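Long-range contacts in arginine decarboxylase (Campylobacter jejuni subsp. jejuni, PDB 3NZP), which probably catalyses the pyridoxal-phosphate-dependent decarboxylation of arginine to agmatine, a step that feeds polyamine and spermidine biosynthesis: residues F460-D466 / Y509-L515; I31-V35 / L47-F51; M1-G5 / L468-P472; L441-F447 / D480-D484. All coordinates share one frame; numbering follows the deposited sequence.

Contact 1. Residues F460-D466 / Y509-L515; sequences FPIMPLD and YFLGFFL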
loop_
_atom_site.group_PDB
_atom_site.type_symbol
_atom_site.label_atom_id
_atom_site.label_comp_id
_atom_site.label_asym_id
_atom_site.label_seq_id
_atom_site.Cartn_x
_atom_site.Cartn_y
_atom_site.Cartn_z
ATOM N N PHE B 460 13.614 -6.686 0.880
ATOM C CA PHE B 460 14.511 -6.476 -0.246
ATOM C C PHE B 460 15.950 -6.410 0.202
ATOM O O PHE B 460 16.266 -5.804 1.225
ATOM C CB PHE B 460 14.172 -5.187 -0.987
ATOM C CG PHE B 460 12.770 -5.134 -1.477
ATOM C CD1 PHE B 460 11.744 -4.695 -0.639
ATOM C CD2 PHE B 460 12.459 -5.556 -2.764
ATOM C CE1 PHE B 460 10.424 -4.680 -1.084
ATOM C CE2 PHE B 460 11.144 -5.546 -3.220
ATOM C CZ PHE B 460 10.121 -5.107 -2.379
ATOM N N PRO B 461 16.849 -7.041 -0.560
ATOM C CA PRO B 461 18.253 -7.001 -0.167
ATOM C C PRO B 461 18.742 -5.573 -0.044
ATOM O O PRO B 461 18.395 -4.712 -0.855
ATOM C CB PRO B 461 18.951 -7.780 -1.281
ATOM C CG PRO B 461 18.025 -7.626 -2.457
ATOM C CD PRO B 461 16.668 -7.778 -1.821
ATOM N N ILE B 462 19.551 -5.325 0.981
ATOM C CA ILE B 462 20.088 -3.985 1.231
ATOM C C ILE B 462 21.594 -4.018 1.469
ATOM O O ILE B 462 22.060 -4.751 2.332
ATOM C CB ILE B 462 19.402 -3.383 2.462
ATOM C CG1 ILE B 462 17.907 -3.261 2.192
ATOM C CG2 ILE B 462 20.022 -2.052 2.797
ATOM C CD1 ILE B 462 17.090 -2.887 3.399
HETATM N N MSE B 463 22.349 -3.234 0.705
HETATM C CA MSE B 463 23.802 -3.187 0.872
HETATM C C MSE B 463 24.362 -1.850 0.399
HETATM O O MSE B 463 23.837 -1.254 -0.545
HETATM C CB MSE B 463 24.483 -4.295 0.076
HETATM C CG MSE B 463 24.471 -4.045 -1.412
HETATM SE SE MSE B 463 25.430 -5.399 -2.380
HETATM C CE MSE B 463 27.228 -4.924 -1.853
ATOM N N PRO B 464 25.434 -1.361 1.040
ATOM C CA PRO B 464 26.042 -0.086 0.661
ATOM C C PRO B 464 26.576 -0.153 -0.757
ATOM O O PRO B 464 26.894 -1.232 -1.249
ATOM C CB PRO B 464 27.163 0.071 1.670
ATOM C CG PRO B 464 26.651 -0.678 2.854
ATOM C CD PRO B 464 26.090 -1.909 2.233
ATOM N N LEU B 465 26.693 0.995 -1.410
ATOM C CA LEU B 465 27.187 1.008 -2.776
ATOM C C LEU B 465 28.697 0.911 -2.898
ATOM O O LEU B 465 29.221 0.553 -3.954
ATOM C CB LEU B 465 26.706 2.257 -3.501
ATOM C CG LEU B 465 25.363 2.093 -4.219
ATOM C CD1 LEU B 465 24.287 1.721 -3.215
ATOM C CD2 LEU B 465 25.020 3.390 -4.942
ATOM N N ASP B 466 29.393 1.232 -1.816
ATOM C CA ASP B 466 30.844 1.202 -1.811
ATOM C C ASP B 466 31.340 0.913 -0.404
ATOM O O ASP B 466 30.551 0.639 0.506
ATOM C CB ASP B 466 31.392 2.551 -2.281
ATOM C CG ASP B 466 31.142 3.666 -1.275
ATOM O OD1 ASP B 466 31.528 4.827 -1.553
ATOM O OD2 ASP B 466 30.559 3.392 -0.198
ATOM N N TYR B 509 27.521 8.413 1.933
ATOM C CA TYR B 509 27.246 6.996 2.140
ATOM C C TYR B 509 25.887 6.654 1.557
ATOM O O TYR B 509 24.858 7.062 2.098
ATOM C CB TYR B 509 27.268 6.680 3.632
ATOM C CG TYR B 509 27.400 5.211 3.949
ATOM C CD1 TYR B 509 28.389 4.437 3.344
ATOM C CD2 TYR B 509 26.560 4.599 4.881
ATOM C CE1 TYR B 509 28.546 3.090 3.658
ATOM C CE2 TYR B 509 26.710 3.247 5.203
ATOM C CZ TYR B 509 27.709 2.503 4.584
ATOM O OH TYR B 509 27.880 1.175 4.891
ATOM N N PHE B 510 25.887 5.906 0.458
ATOM C CA PHE B 510 24.645 5.518 -0.204
ATOM C C PHE B 510 24.244 4.060 0.041
ATOM O O PHE B 510 25.084 3.160 0.087
ATOM C CB PHE B 510 24.751 5.731 -1.720
ATOM C CG PHE B 510 25.057 7.139 -2.121
ATOM C CD1 PHE B 510 26.365 7.577 -2.217
ATOM C CD2 PHE B 510 24.031 8.028 -2.420
ATOM C CE1 PHE B 510 26.654 8.888 -2.611
ATOM C CE2 PHE B 510 24.309 9.340 -2.813
ATOM C CZ PHE B 510 25.622 9.770 -2.910
ATOM N N LEU B 511 22.948 3.836 0.194
ATOM C CA LEU B 511 22.439 2.496 0.388
ATOM C C LEU B 511 21.697 2.065 -0.870
ATOM O O LEU B 511 21.155 2.895 -1.607
ATOM C CB LEU B 511 21.507 2.438 1.597
ATOM C CG LEU B 511 22.229 2.554 2.933
ATOM C CD1 LEU B 511 21.240 2.334 4.063
ATOM C CD2 LEU B 511 23.352 1.522 2.998
ATOM N N GLY B 512 21.686 0.762 -1.118
ATOM C CA GLY B 512 21.009 0.252 -2.287
ATOM C C GLY B 512 19.973 -0.794 -1.942
ATOM O O GLY B 512 20.229 -1.722 -1.171
ATOM N N PHE B 513 18.784 -0.640 -2.503
ATOM C CA PHE B 513 17.719 -1.594 -2.271
ATOM C C PHE B 513 17.491 -2.278 -3.605
ATOM O O PHE B 513 17.067 -1.637 -4.570
ATOM C CB PHE B 513 16.491 -0.854 -1.813
ATOM C CG PHE B 513 16.724 -0.036 -0.587
ATOM C CD1 PHE B 513 16.502 -0.578 0.680
ATOM C CD2 PHE B 513 17.180 1.275 -0.690
ATOM C CE1 PHE B 513 16.724 0.175 1.824
ATOM C CE2 PHE B 513 17.405 2.036 0.446
ATOM C CZ PHE B 513 17.177 1.483 1.710
ATOM N N PHE B 514 17.783 -3.576 -3.658
ATOM C CA PHE B 514 17.661 -4.334 -4.900
ATOM C C PHE B 514 16.402 -5.180 -5.097
ATOM O O PHE B 514 15.655 -5.432 -4.160
ATOM C CB PHE B 514 18.908 -5.212 -5.078
ATOM C CG PHE B 514 20.203 -4.428 -5.097
ATOM C CD1 PHE B 514 20.669 -3.807 -3.936
ATOM C CD2 PHE B 514 20.931 -4.267 -6.288
ATOM C CE1 PHE B 514 21.833 -3.022 -3.953
ATOM C CE2 PHE B 514 22.102 -3.479 -6.322
ATOM C CZ PHE B 514 22.555 -2.856 -5.149
ATOM N N LEU B 515 16.175 -5.595 -6.342
ATOM C CA LEU B 515 15.035 -6.434 -6.675
ATOM C C LEU B 515 13.741 -5.711 -6.411
ATOM O O LEU B 515 12.695 -6.315 -6.163
ATOM C CB LEU B 515 15.090 -7.710 -5.839
ATOM C CG LEU B 515 16.031 -8.805 -6.343
ATOM C CD1 LEU B 515 17.300 -8.250 -6.950
ATOM C CD2 LEU B 515 16.338 -9.706 -5.165
#
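The ring of F460 meets the other segment with its edge: the carbonyl oxygens of F514 and L515 lie near the ring plane, L515 O at 3.4 Å from F460 CE2. F514 likewise takes P461 O at its edge, while the selenium of M463, a selenomethionine, lies oblique to the ring, 5.2 Å from its centroid and 35° off the normal, in a Met-aromatic contact. M463 reaches there because its CG takes the crowded position between backbone N and carbonyl carbon (chi1 73°), bringing CG to 3.8 Å from F514 CE1. I462 and F513 project from the other face and lie side by side, with I462 CG1 3.4 Å from F513 CD1.

The backbones illustrate antiparallel pairing. M463 and G512 form a hydrogen-bonded pair, M463 N giving to G512 O at 3.2 Å and G512 N returning a bond to M463 O at 3.0 Å. Further bonds run from F514 N to P461 O and from L465 N to F510 O.

Strand 330-341 flanks 510-513 on its other edge, placing that strand between 462-464 and 330-341. Helix 31-40 covers L465 and F510, and F513 stacks on F444 beyond the opposite face.

Contact 2. Residues I31-V35 / L47-F51; sequences IIDIV and LLLRF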
loop_
_atom_site.group_PDB
_atom_site.type_symbol
_atom_site.label_atom_id
_atom_site.label_comp_id
_atom_site.label_asym_id
_atom_site.label_seq_id
_atom_site.Cartn_x
_atom_site.Cartn_y
_atom_site.Cartn_z
ATOM N N ILE B 31 27.819 1.083 -9.490
ATOM C CA ILE B 31 26.592 1.855 -9.302
ATOM C C ILE B 31 26.920 3.196 -8.652
ATOM O O ILE B 31 26.412 4.234 -9.074
ATOM C CB ILE B 31 25.589 1.063 -8.434
ATOM C CG1 ILE B 31 25.142 -0.188 -9.181
ATOM C CG2 ILE B 31 24.371 1.888 -8.146
ATOM C CD1 ILE B 31 24.379 -1.151 -8.320
ATOM N N ILE B 32 27.787 3.165 -7.643
ATOM C CA ILE B 32 28.194 4.374 -6.936
ATOM C C ILE B 32 28.723 5.435 -7.897
ATOM O O ILE B 32 28.609 6.626 -7.627
ATOM C CB ILE B 32 29.294 4.068 -5.909
ATOM C CG1 ILE B 32 29.613 5.317 -5.093
ATOM C CG2 ILE B 32 30.534 3.569 -6.624
ATOM C CD1 ILE B 32 28.574 5.642 -4.070
ATOM N N ASP B 33 29.312 4.999 -9.008
ATOM C CA ASP B 33 29.855 5.924 -10.007
ATOM C C ASP B 33 28.728 6.575 -10.792
ATOM O O ASP B 33 28.737 7.784 -11.038
ATOM C CB ASP B 33 30.765 5.195 -11.003
ATOM C CG ASP B 33 32.140 4.874 -10.437
ATOM O OD1 ASP B 33 32.910 4.190 -11.150
ATOM O OD2 ASP B 33 32.456 5.302 -9.302
ATOM N N ILE B 34 27.768 5.758 -11.207
ATOM C CA ILE B 34 26.631 6.252 -11.969
ATOM C C ILE B 34 25.875 7.247 -11.105
ATOM O O ILE B 34 25.457 8.301 -11.583
ATOM C CB ILE B 34 25.701 5.094 -12.383
ATOM C CG1 ILE B 34 26.491 4.065 -13.190
ATOM C CG2 ILE B 34 24.562 5.619 -13.233
ATOM C CD1 ILE B 34 25.745 2.789 -13.440
ATOM N N VAL B 35 25.715 6.921 -9.824
ATOM C CA VAL B 35 25.007 7.818 -8.912
ATOM C C VAL B 35 25.705 9.169 -8.874
ATOM O O VAL B 35 25.089 10.198 -9.166
ATOM C CB VAL B 35 24.940 7.250 -7.477
ATOM C CG1 VAL B 35 24.270 8.258 -6.553
ATOM C CG2 VAL B 35 24.164 5.958 -7.475
ATOM N N LEU B 47 17.172 8.107 -5.938
ATOM C CA LEU B 47 16.967 7.838 -7.346
ATOM C C LEU B 47 16.791 6.367 -7.639
ATOM O O LEU B 47 17.409 5.506 -7.017
ATOM C CB LEU B 47 18.089 8.408 -8.211
ATOM C CG LEU B 47 19.518 8.346 -7.695
ATOM C CD1 LEU B 47 20.472 8.338 -8.873
ATOM C CD2 LEU B 47 19.797 9.558 -6.789
ATOM N N LEU B 48 15.901 6.091 -8.585
ATOM C CA LEU B 48 15.626 4.736 -9.007
ATOM C C LEU B 48 16.356 4.518 -10.331
ATOM O O LEU B 48 16.137 5.258 -11.284
ATOM C CB LEU B 48 14.134 4.544 -9.206
ATOM C CG LEU B 48 13.766 3.156 -9.735
ATOM C CD1 LEU B 48 14.102 2.130 -8.673
ATOM C CD2 LEU B 48 12.284 3.092 -10.100
ATOM N N LEU B 49 17.233 3.520 -10.386
ATOM C CA LEU B 49 17.969 3.233 -11.614
ATOM C C LEU B 49 17.433 1.983 -12.293
ATOM O O LEU B 49 17.142 0.989 -11.629
ATOM C CB LEU B 49 19.454 3.040 -11.325
ATOM C CG LEU B 49 20.109 4.251 -10.662
ATOM C CD1 LEU B 49 21.601 4.017 -10.466
ATOM C CD2 LEU B 49 19.872 5.456 -11.540
ATOM N N ARG B 50 17.289 2.045 -13.614
ATOM C CA ARG B 50 16.814 0.907 -14.386
ATOM C C ARG B 50 17.941 0.448 -15.303
ATOM O O ARG B 50 18.548 1.255 -16.020
ATOM C CB ARG B 50 15.605 1.281 -15.241
ATOM C CG ARG B 50 14.332 1.546 -14.493
ATOM C CD ARG B 50 13.184 1.773 -15.483
ATOM N NE ARG B 50 12.121 2.611 -14.921
ATOM C CZ ARG B 50 11.355 2.271 -13.886
ATOM N NH1 ARG B 50 11.524 1.096 -13.288
ATOM N NH2 ARG B 50 10.431 3.117 -13.446
ATOM N N PHE B 51 18.213 -0.850 -15.281
ATOM C CA PHE B 51 19.259 -1.430 -16.108
ATOM C C PHE B 51 18.651 -2.379 -17.136
ATOM O O PHE B 51 18.457 -3.570 -16.868
ATOM C CB PHE B 51 20.254 -2.179 -15.223
ATOM C CG PHE B 51 21.045 -1.283 -14.322
ATOM C CD1 PHE B 51 22.121 -0.553 -14.821
ATOM C CD2 PHE B 51 20.720 -1.172 -12.971
ATOM C CE1 PHE B 51 22.865 0.270 -13.993
ATOM C CE2 PHE B 51 21.456 -0.347 -12.127
ATOM C CZ PHE B 51 22.538 0.376 -12.640
#
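I34 is the side chain of helix 31-40 that points toward segment 47-51, where it meets L49 and F51. From its CB the two branches part. CG2, anti to the backbone N, turns to the leucine and lies 4.4 Å from L49 CD1. CG1 stays beside the backbone N (chi1 -57°), and an extended second torsion carries CD1 onward to the phenylalanine, where it sits in the plane of the ring, at its edge, 3.9 Å from F51 CE1 and 4.1 Å from F51 CZ. One isoleucine thus touches L49 in the strand and F51 just past its end, both directed toward the helix.

L49 CD1 is the shared point of the interface. I31 CG2 approaches it to 4.2 Å, the two side chains running antiparallel alongside each other, and V35 CG2 adds a contact at 4.4 Å. At the start of the strand, V35 CG1 comes to 4.5 Å from L47 CD1. All of these residues are buried, and the packing is entirely aliphatic and aromatic.

R50, on the reverse side of the strand, forms salt bridges with E521 and E535. I538 of strand 534-540 and I333 of strand 330-341 extend the same hydrophobic layer. A helix laid over one face of a mixed sheet in this way is alpha/beta packing, here within the beta-rich domain that accompanies the TIM-type barrel in fold-type III pyridoxal-phosphate decarboxylases.

Contact 3. Residues M1-G5 / L468-P472; sequences MMDYG and LDEEP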
loop_
_atom_site.group_PDB
_atom_site.type_symbol
_atom_site.label_atom_id
_atom_site.label_comp_id
_atom_site.label_asym_id
_atom_site.label_seq_id
_atom_site.Cartn_x
_atom_site.Cartn_y
_atom_site.Cartn_z
HETATM N N MSE B 1 34.639 -12.095 2.658
HETATM C CA MSE B 1 34.280 -11.034 3.640
HETATM C C MSE B 1 32.803 -10.732 3.486
HETATM O O MSE B 1 32.098 -11.436 2.768
HETATM C CB MSE B 1 35.080 -9.760 3.364
HETATM C CG MSE B 1 34.996 -8.744 4.493
HETATM SE SE MSE B 1 35.562 -6.958 4.003
HETATM C CE MSE B 1 37.447 -7.102 4.400
HETATM N N MSE B 2 32.342 -9.684 4.162
HETATM C CA MSE B 2 30.947 -9.262 4.095
HETATM C C MSE B 2 30.555 -8.945 2.647
HETATM O O MSE B 2 31.099 -8.020 2.039
HETATM C CB MSE B 2 30.753 -8.021 4.962
HETATM C CG MSE B 2 29.373 -7.403 4.873
HETATM SE SE MSE B 2 28.049 -8.305 5.959
HETATM C CE MSE B 2 27.640 -9.812 4.792
ATOM N N ASP B 3 29.613 -9.712 2.101
ATOM C CA ASP B 3 29.154 -9.503 0.727
ATOM C C ASP B 3 27.652 -9.232 0.688
ATOM O O ASP B 3 27.061 -9.085 -0.388
ATOM C CB ASP B 3 29.490 -10.724 -0.141
ATOM C CG ASP B 3 28.702 -11.970 0.258
ATOM O OD1 ASP B 3 28.599 -12.257 1.473
ATOM O OD2 ASP B 3 28.194 -12.666 -0.647
ATOM N N TYR B 4 27.040 -9.169 1.868
ATOM C CA TYR B 4 25.611 -8.912 1.977
ATOM C C TYR B 4 24.801 -9.948 1.185
ATOM O O TYR B 4 23.724 -9.648 0.668
ATOM C CB TYR B 4 25.304 -7.491 1.481
ATOM C CG TYR B 4 25.894 -6.401 2.361
ATOM C CD1 TYR B 4 25.274 -6.031 3.567
ATOM C CD2 TYR B 4 27.107 -5.780 2.027
ATOM C CE1 TYR B 4 25.849 -5.078 4.419
ATOM C CE2 TYR B 4 27.689 -4.825 2.877
ATOM C CZ TYR B 4 27.053 -4.486 4.069
ATOM O OH TYR B 4 27.638 -3.589 4.918
ATOM N N GLY B 5 25.329 -11.167 1.105
ATOM C CA GLY B 5 24.664 -12.238 0.385
ATOM C C GLY B 5 24.496 -11.954 -1.093
ATOM O O GLY B 5 23.611 -12.508 -1.749
ATOM N N LEU B 468 32.981 -1.585 0.436
ATOM C CA LEU B 468 32.780 -3.022 0.633
ATOM C C LEU B 468 34.062 -3.775 0.949
ATOM O O LEU B 468 34.021 -4.875 1.510
ATOM C CB LEU B 468 32.124 -3.624 -0.611
ATOM C CG LEU B 468 30.700 -3.117 -0.848
ATOM C CD1 LEU B 468 30.229 -3.484 -2.257
ATOM C CD2 LEU B 468 29.787 -3.704 0.226
ATOM N N ASP B 469 35.194 -3.186 0.568
ATOM C CA ASP B 469 36.502 -3.785 0.826
ATOM C C ASP B 469 36.793 -3.735 2.333
ATOM O O ASP B 469 37.700 -4.403 2.822
ATOM C CB ASP B 469 37.577 -3.035 0.034
ATOM C CG ASP B 469 37.516 -1.523 0.241
ATOM O OD1 ASP B 469 38.135 -0.789 -0.560
ATOM O OD2 ASP B 469 36.856 -1.062 1.197
ATOM N N GLU B 470 35.995 -2.948 3.057
ATOM C CA GLU B 470 36.119 -2.796 4.506
ATOM C C GLU B 470 35.023 -3.589 5.201
ATOM O O GLU B 470 33.942 -3.780 4.652
ATOM C CB GLU B 470 35.980 -1.331 4.897
ATOM C CG GLU B 470 37.055 -0.442 4.328
ATOM C CD GLU B 470 36.700 1.027 4.431
ATOM O OE1 GLU B 470 36.354 1.485 5.548
ATOM O OE2 GLU B 470 36.767 1.723 3.388
ATOM N N GLU B 471 35.297 -4.033 6.420
ATOM C CA GLU B 471 34.335 -4.817 7.184
ATOM C C GLU B 471 33.423 -3.916 8.021
ATOM O O GLU B 471 33.897 -3.173 8.875
ATOM C CB GLU B 471 35.093 -5.785 8.095
ATOM C CG GLU B 471 34.234 -6.722 8.928
ATOM C CD GLU B 471 33.560 -7.801 8.103
ATOM O OE1 GLU B 471 34.238 -8.437 7.263
ATOM O OE2 GLU B 471 32.350 -8.022 8.305
ATOM N N PRO B 472 32.100 -3.969 7.782
ATOM C CA PRO B 472 31.144 -3.144 8.536
ATOM C C PRO B 472 31.140 -3.517 10.011
ATOM O O PRO B 472 31.255 -4.685 10.363
ATOM C CB PRO B 472 29.815 -3.456 7.865
ATOM C CG PRO B 472 29.992 -4.888 7.450
ATOM C CD PRO B 472 31.389 -4.861 6.850
#
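Y4 and L468 open the apolar group of contacts: L468 CD2 comes to the edge of the tyrosine ring, near its plane, 3.6 Å from Y4 CE2. P472 completes this patch from another direction. Its CG lies 3.7 Å from M2 CG, and its CB is equally far, 3.7 Å, from Y4 OH. M2 CG also sits above one face of the Y4 ring, toward the rim, so M2 CG touches both the tyrosine face and the proline ring; chi1 of 174° directs it there before the chain bends at the next two torsions.

A second group is van der Waals contact with main chain: M1 packs its selenium against the backbone of 468-470. The selenium lies 3.5 Å from D469 O and 3.6 Å from L468 O, so the N-terminal residue lies along the backbone of L468 and D469.

Charge enters with E471, whose chain, bent at chi2, brings OE2 to 3.7 Å from M2 CB, although the exact placement of the carboxylate is doubtful. The polar end of Y4 is bonded to neither segment's atoms: its hydroxyl is hydrogen-bonded to F498 O.

The chemistry implies a loop-to-loop seam held by shape and apolar contact. Its inner part, at Y4, L468 and P472, is buried, whereas M1, D469, E470 and E471 leave its outer part exposed to solvent.

Contact 4. Residues L441-F447 / D480-D484; sequences LVNFSLF and DITCD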
loop_
_atom_site.group_PDB
_atom_site.type_symbol
_atom_site.label_atom_id
_atom_site.label_comp_id
_atom_site.label_asym_id
_atom_site.label_seq_id
_atom_site.Cartn_x
_atom_site.Cartn_y
_atom_site.Cartn_z
ATOM N N LEU B 441 19.428 7.039 8.835
ATOM C CA LEU B 441 18.308 7.742 8.236
ATOM C C LEU B 441 18.571 7.889 6.739
ATOM O O LEU B 441 19.464 8.635 6.338
ATOM C CB LEU B 441 18.179 9.113 8.884
ATOM C CG LEU B 441 17.027 9.979 8.385
ATOM C CD1 LEU B 441 15.719 9.399 8.888
ATOM C CD2 LEU B 441 17.207 11.409 8.871
ATOM N N VAL B 442 17.797 7.177 5.921
ATOM C CA VAL B 442 17.971 7.224 4.469
ATOM C C VAL B 442 16.968 8.142 3.802
ATOM O O VAL B 442 15.778 8.119 4.111
ATOM C CB VAL B 442 17.819 5.833 3.818
ATOM C CG1 VAL B 442 18.724 5.729 2.599
ATOM C CG2 VAL B 442 18.129 4.741 4.821
ATOM N N ASN B 443 17.464 8.931 2.861
ATOM C CA ASN B 443 16.640 9.883 2.135
ATOM C C ASN B 443 15.719 9.210 1.126
ATOM O O ASN B 443 15.977 9.243 -0.077
ATOM C CB ASN B 443 17.536 10.886 1.401
ATOM C CG ASN B 443 16.772 12.091 0.892
ATOM O OD1 ASN B 443 17.328 12.924 0.174
ATOM N ND2 ASN B 443 15.494 12.196 1.267
ATOM N N PHE B 444 14.656 8.587 1.607
ATOM C CA PHE B 444 13.716 7.949 0.703
ATOM C C PHE B 444 12.481 7.606 1.505
ATOM O O PHE B 444 12.404 7.920 2.690
ATOM C CB PHE B 444 14.305 6.680 0.087
ATOM C CG PHE B 444 14.254 5.497 0.991
ATOM C CD1 PHE B 444 14.914 5.518 2.218
ATOM C CD2 PHE B 444 13.534 4.364 0.632
ATOM C CE1 PHE B 444 14.858 4.423 3.084
ATOM C CE2 PHE B 444 13.468 3.260 1.487
ATOM C CZ PHE B 444 14.134 3.291 2.719
ATOM N N SER B 445 11.516 6.960 0.865
ATOM C CA SER B 445 10.285 6.597 1.551
ATOM C C SER B 445 10.060 5.082 1.483
ATOM O O SER B 445 10.067 4.494 0.394
ATOM C CB SER B 445 9.106 7.356 0.917
ATOM O OG SER B 445 7.902 7.186 1.653
ATOM N N LEU B 446 9.879 4.457 2.651
ATOM C CA LEU B 446 9.635 3.010 2.749
ATOM C C LEU B 446 8.182 2.668 2.413
ATOM O O LEU B 446 7.744 1.531 2.589
ATOM C CB LEU B 446 9.965 2.494 4.159
ATOM C CG LEU B 446 11.427 2.118 4.444
ATOM C CD1 LEU B 446 11.616 1.829 5.922
ATOM C CD2 LEU B 446 11.813 0.900 3.619
ATOM N N PHE B 447 7.439 3.667 1.949
ATOM C CA PHE B 447 6.054 3.483 1.561
ATOM C C PHE B 447 5.935 3.799 0.089
ATOM O O PHE B 447 5.053 3.294 -0.594
ATOM C CB PHE B 447 5.137 4.410 2.356
ATOM C CG PHE B 447 4.915 3.967 3.771
ATOM C CD1 PHE B 447 5.961 3.976 4.689
ATOM C CD2 PHE B 447 3.667 3.495 4.178
ATOM C CE1 PHE B 447 5.770 3.521 5.990
ATOM C CE2 PHE B 447 3.466 3.037 5.477
ATOM C CZ PHE B 447 4.521 3.047 6.384
ATOM N N ASP B 480 13.492 5.483 7.091
ATOM C CA ASP B 480 13.297 6.599 6.178
ATOM C C ASP B 480 12.845 7.877 6.884
ATOM O O ASP B 480 12.527 7.868 8.073
ATOM C CB ASP B 480 12.281 6.229 5.094
ATOM C CG ASP B 480 10.852 6.224 5.606
ATOM O OD1 ASP B 480 9.930 5.941 4.803
ATOM O OD2 ASP B 480 10.645 6.507 6.810
ATOM N N ILE B 481 12.819 8.976 6.137
ATOM C CA ILE B 481 12.419 10.265 6.675
ATOM C C ILE B 481 10.905 10.396 6.704
ATOM O O ILE B 481 10.308 10.990 5.817
ATOM C CB ILE B 481 13.011 11.402 5.838
ATOM C CG1 ILE B 481 12.710 11.148 4.354
ATOM C CG2 ILE B 481 14.511 11.495 6.085
ATOM C CD1 ILE B 481 12.992 12.324 3.421
ATOM N N THR B 482 10.283 9.825 7.727
ATOM C CA THR B 482 8.836 9.885 7.868
ATOM C C THR B 482 8.454 9.888 9.345
ATOM O O THR B 482 9.115 9.249 10.169
ATOM C CB THR B 482 8.156 8.680 7.180
ATOM O OG1 THR B 482 8.438 8.709 5.776
ATOM C CG2 THR B 482 6.650 8.730 7.375
ATOM N N CYS B 483 7.393 10.619 9.675
ATOM C CA CYS B 483 6.916 10.694 11.054
ATOM C C CYS B 483 6.573 9.286 11.529
ATOM O O CYS B 483 7.128 8.789 12.522
ATOM C CB CYS B 483 5.666 11.572 11.132
ATOM S SG CYS B 483 5.866 13.178 10.383
ATOM N N ASP B 484 5.657 8.661 10.791
ATOM C CA ASP B 484 5.188 7.310 11.069
ATOM C C ASP B 484 6.336 6.375 11.393
ATOM O O ASP B 484 7.205 6.120 10.561
ATOM C CB ASP B 484 4.399 6.758 9.874
ATOM C CG ASP B 484 4.035 5.286 10.037
ATOM O OD1 ASP B 484 3.444 4.921 11.075
ATOM O OD2 ASP B 484 4.336 4.494 9.119
#
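D480 and F444 both set CG between backbone N and carbonyl carbon: chi1 of 80° swings the F444 ring to D480 CB, and chi1 of 75° in D480 directs its carboxylate to the backbone of L446. The setting is the end of strand 438-442 in the beta domain, where two inverse gamma turns, centred on N443 and I481, bend the segments beside one another.

D480 CB lies 4.2 Å from the F444 ring centroid, an off-centre CH-pi contact. Beyond it, one carboxylate oxygen, OD1, accepts a bond from the backbone: L446 N donates to D480 OD1 at 2.6 Å, almost perfectly straight (177°), meeting the oxygen on its anti side and slightly out of the carboxylate plane. A buried side chain thereby ties the 480-484 loop to the main chain of its neighbour. On the strand side the packing is aliphatic, with L441 CD1 3.7 Å from I481 CG2; F134 of the second subunit packs on both residues.

The 480-484 loop reaches an active site at the subunit interface. C483, predicted to be the proton donor, touches pyridoxal phosphate, and D484 packs against K86 of the second subunit. D484 divides its carboxylate: OD1 accepts a hydrogen bond from D486 N, while D484 OD2 approaches the F447 ring obliquely, nearest to F447 CZ at 3.1 Å, with the ring and carboxylate planes standing steeply to each other.

Contacts 1, 2 and 4 all reach one mixed sheet, whose strands come from distant parts of the chain: 47-50 before the barrel, 330-341, 438-442 and 510-513 after it. Contact 2 closes before contacts 1 and 4 begin, whereas contact 3 joins the N-terminus to the 468-472 loop across more than 460 residues. Contact 1 lies in the middle, its centre about 11 Å from that of contact 2, 12 Å from contact 3 and 15 Å from contact 4, and it touches all three. Contacts 3 and 4 are about 25 Å apart between centres. The beta domain is therefore assembled from segments before and after the barrel, and carries contact 4 to the subunit interface.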